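Local coordinates for transmembrane protein (Bartonella henselae, PDB 3PAM) that probably serves as the solute-binding component of an ABC-type oligopeptide transport system, at residues L26-D31 against R99-K104. Numbering follows the deposited sequence.
Sequences LSILFD and RLNAQK
The carboxamide of Asn101 presents one face to Ile28: the methyl CG2 sits over that face near the oxygen end, with CG2 to OD1 at 3.4 Å. At the nitrogen end, ND2 donates a weak hydrogen bond to Ile28 O, which lies above the amide plane on the side of the methyl; it is short, 2.6 Å from ND2 to O, but bent to 125° at the hydrogen. CG2 of Ile28, anti to the backbone N, lies beside its own carbonyl carbon, and so the methyl and the carbonyl oxygen face the same amide. This joins helix 20-29, near its C-terminal end, to the first turn of helix 99-111, two helices packed in a domain with a mixed beta-sheet, assigned to the family 5 solute-binding proteins. Next to this bond the packing is aliphatic. Leu29 starts out facing away, yet its CD2 comes back to 4.3 Å from Ala102 CA, and both residues also touch Leu154. Ile28 CD1 reaches Lys104 CB at 4.5 Å on the more exposed flank. Just past helix 20-29, Asp31 N-caps helix 32-38 through OD1, which accepts from Trp34 N and also pairs with the hydroxyl of Thr92, a residue Asn101 touches too.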
ATOM      1  N   LEU A  26       8.987   2.007  -3.176  1.00 33.86           N
ATOM      2  CA  LEU A  26       9.213   1.986  -1.729  1.00 33.48           C
ATOM      3  C   LEU A  26       8.702   0.692  -1.114  1.00 33.63           C
ATOM      4  O   LEU A  26       9.310   0.164  -0.177  1.00 34.58           O
ATOM      5  CB  LEU A  26       8.573   3.190  -1.016  1.00 32.71           C
ATOM      6  CG  LEU A  26       9.103   4.604  -1.288  1.00 33.19           C
ATOM      7  CD1 LEU A  26       9.170   5.415  -0.028  1.00 31.96           C
ATOM      8  CD2 LEU A  26      10.439   4.637  -1.967  1.00 32.39           C
ATOM      9  N   SER A  27       7.578   0.203  -1.644  1.00 33.07           N
ATOM     10  CA  SER A  27       7.010  -1.071  -1.270  1.00 34.08           C
ATOM     11  C   SER A  27       8.009  -2.202  -1.461  1.00 36.39           C
ATOM     12  O   SER A  27       8.210  -3.013  -0.575  1.00 37.21           O
ATOM     13  CB  SER A  27       5.744  -1.350  -2.062  1.00 34.23           C
ATOM     14  OG  SER A  27       5.064  -2.470  -1.514  1.00 37.27           O
ATOM     15  N   ILE A  28       8.660  -2.232  -2.615  1.00 37.93           N
ATOM     16  CA  ILE A  28       9.690  -3.230  -2.877  1.00 40.81           C
ATOM     17  C   ILE A  28      10.895  -3.098  -1.929  1.00 41.50           C
ATOM     18  O   ILE A  28      11.441  -4.099  -1.469  1.00 44.24           O
ATOM     19  CB  ILE A  28      10.155  -3.155  -4.339  1.00 42.29           C
ATOM     20  CG1 ILE A  28       8.962  -3.395  -5.268  1.00 41.43           C
ATOM     21  CG2 ILE A  28      11.284  -4.150  -4.588  1.00 45.79           C
ATOM     22  CD1 ILE A  28       9.291  -3.223  -6.743  1.00 43.56           C
ATOM     23  N   LEU A  29      11.294  -1.862  -1.645  1.00 39.45           N
ATOM     24  CA  LEU A  29      12.447  -1.578  -0.795  1.00 40.16           C
ATOM     25  C   LEU A  29      12.309  -2.113   0.627  1.00 40.36           C
ATOM     26  O   LEU A  29      13.303  -2.330   1.337  1.00 43.16           O
ATOM     27  CB  LEU A  29      12.693  -0.066  -0.735  1.00 38.78           C
ATOM     28  CG  LEU A  29      13.458   0.566  -1.891  1.00 38.38           C
ATOM     29  CD1 LEU A  29      13.185   2.048  -2.002  1.00 37.11           C
ATOM     30  CD2 LEU A  29      14.912   0.329  -1.636  1.00 43.83           C
ATOM     31  N   PHE A  30      11.085  -2.323   1.056  1.00 38.36           N
ATOM     32  CA  PHE A  30      10.874  -2.833   2.374  1.00 38.33           C
ATOM     33  C   PHE A  30      11.083  -4.329   2.352  1.00 40.94           C
ATOM     34  O   PHE A  30      10.533  -5.033   1.496  1.00 40.88           O
ATOM     35  CB  PHE A  30       9.495  -2.458   2.908  1.00 36.46           C
ATOM     36  CG  PHE A  30       9.148  -3.140   4.188  1.00 37.47           C
ATOM     37  CD1 PHE A  30       9.850  -2.853   5.357  1.00 38.58           C
ATOM     38  CD2 PHE A  30       8.131  -4.093   4.221  1.00 37.90           C
ATOM     39  CE1 PHE A  30       9.532  -3.495   6.553  1.00 41.84           C
ATOM     40  CE2 PHE A  30       7.789  -4.744   5.414  1.00 40.56           C
ATOM     41  CZ  PHE A  30       8.479  -4.450   6.582  1.00 42.26           C
ATOM     42  N   ASP A  31      11.900  -4.772   3.313  1.00 42.76           N
ATOM     43  CA  ASP A  31      12.328  -6.145   3.476  1.00 46.98           C
ATOM     44  C   ASP A  31      11.600  -6.766   4.664  1.00 48.08           C
ATOM     45  O   ASP A  31      12.056  -6.659   5.812  1.00 49.24           O
ATOM     46  CB  ASP A  31      13.854  -6.165   3.713  1.00 49.54           C
ATOM     47  CG  ASP A  31      14.396  -7.553   3.993  1.00 54.65           C
ATOM     48  OD1 ASP A  31      13.588  -8.470   4.242  1.00 57.37           O
ATOM     49  OD2 ASP A  31      15.638  -7.741   3.960  1.00 58.77           O
ATOM     50  N   ARG A  99      20.821  -6.390  -3.025  1.00 78.33           N
ATOM     51  CA  ARG A  99      21.154  -5.530  -4.155  1.00 77.03           C
ATOM     52  C   ARG A  99      20.093  -5.627  -5.248  1.00 72.23           C
ATOM     53  O   ARG A  99      19.826  -4.646  -5.946  1.00 70.35           O
ATOM     54  CB  ARG A  99      22.540  -5.889  -4.721  1.00 80.27           C
ATOM     55  CG  ARG A  99      23.110  -4.872  -5.719  1.00 80.15           C
ATOM     56  CD  ARG A  99      23.838  -3.738  -5.018  1.00 82.79           C
ATOM     57  NE  ARG A  99      25.247  -4.059  -4.780  1.00 87.25           N
ATOM     58  CZ  ARG A  99      26.007  -3.477  -3.857  1.00 91.54           C
ATOM     59  NH1 ARG A  99      27.281  -3.832  -3.726  1.00 96.34           N
ATOM     60  NH2 ARG A  99      25.498  -2.543  -3.058  1.00 91.02           N
ATOM     61  N   LEU A 100      19.496  -6.809  -5.386  1.00 70.51           N
ATOM     62  CA  LEU A 100      18.548  -7.090  -6.467  1.00 66.73           C
ATOM     63  C   LEU A 100      17.221  -6.401  -6.207  1.00 63.81           C
ATOM     64  O   LEU A 100      16.630  -5.787  -7.105  1.00 61.68           O
ATOM     65  CB  LEU A 100      18.320  -8.597  -6.595  1.00 66.95           C
ATOM     66  N   ASN A 101      16.763  -6.526  -4.963  1.00 63.52           N
ATOM     67  CA  ASN A 101      15.559  -5.880  -4.504  1.00 60.85           C
ATOM     68  C   ASN A 101      15.702  -4.383  -4.770  1.00 60.01           C
ATOM     69  O   ASN A 101      14.929  -3.797  -5.543  1.00 57.50           O
ATOM     70  CB  ASN A 101      15.379  -6.164  -3.005  1.00 63.16           C
ATOM     71  CG  ASN A 101      13.921  -6.136  -2.560  1.00 61.77           C
ATOM     72  OD1 ASN A 101      13.037  -6.709  -3.214  1.00 60.07           O
ATOM     73  ND2 ASN A 101      13.669  -5.490  -1.426  1.00 63.35           N
ATOM     74  N   ALA A 102      16.735  -3.792  -4.169  1.00 61.73           N
ATOM     75  CA  ALA A 102      17.009  -2.371  -4.288  1.00 61.58           C
ATOM     76  C   ALA A 102      17.094  -1.954  -5.741  1.00 59.32           C
ATOM     77  O   ALA A 102      16.727  -0.825  -6.090  1.00 58.37           O
ATOM     78  CB  ALA A 102      18.284  -2.024  -3.569  1.00 65.75           C
ATOM     79  N   GLN A 103      17.544  -2.881  -6.585  1.00 44.39           N
ATOM     80  CA  GLN A 103      17.775  -2.589  -7.997  1.00 45.22           C
ATOM     81  C   GLN A 103      16.483  -2.314  -8.777  1.00 44.93           C
ATOM     82  O   GLN A 103      16.411  -1.356  -9.524  1.00 44.67           O
ATOM     83  CB  GLN A 103      18.643  -3.676  -8.668  1.00 48.97           C
ATOM     84  N   LYS A 104      15.475  -3.165  -8.614  1.00 46.33           N
ATOM     85  CA  LYS A 104      14.135  -2.923  -9.188  1.00 46.93           C
ATOM     86  C   LYS A 104      13.507  -1.577  -8.752  1.00 42.68           C
ATOM     87  O   LYS A 104      12.921  -0.864  -9.563  1.00 43.20           O
ATOM     88  CB  LYS A 104      13.170  -4.066  -8.815  1.00 50.72           C
ATOM     89  CG  LYS A 104      13.798  -5.442  -8.704  1.00 53.89           C
ATOM     90  CD  LYS A 104      12.721  -6.493  -8.483  1.00 58.76           C
ATOM     91  CE  LYS A 104      13.200  -7.582  -7.543  1.00 59.47           C
ATOM     92  NZ  LYS A 104      12.072  -8.145  -6.738  1.00 62.24           N
TER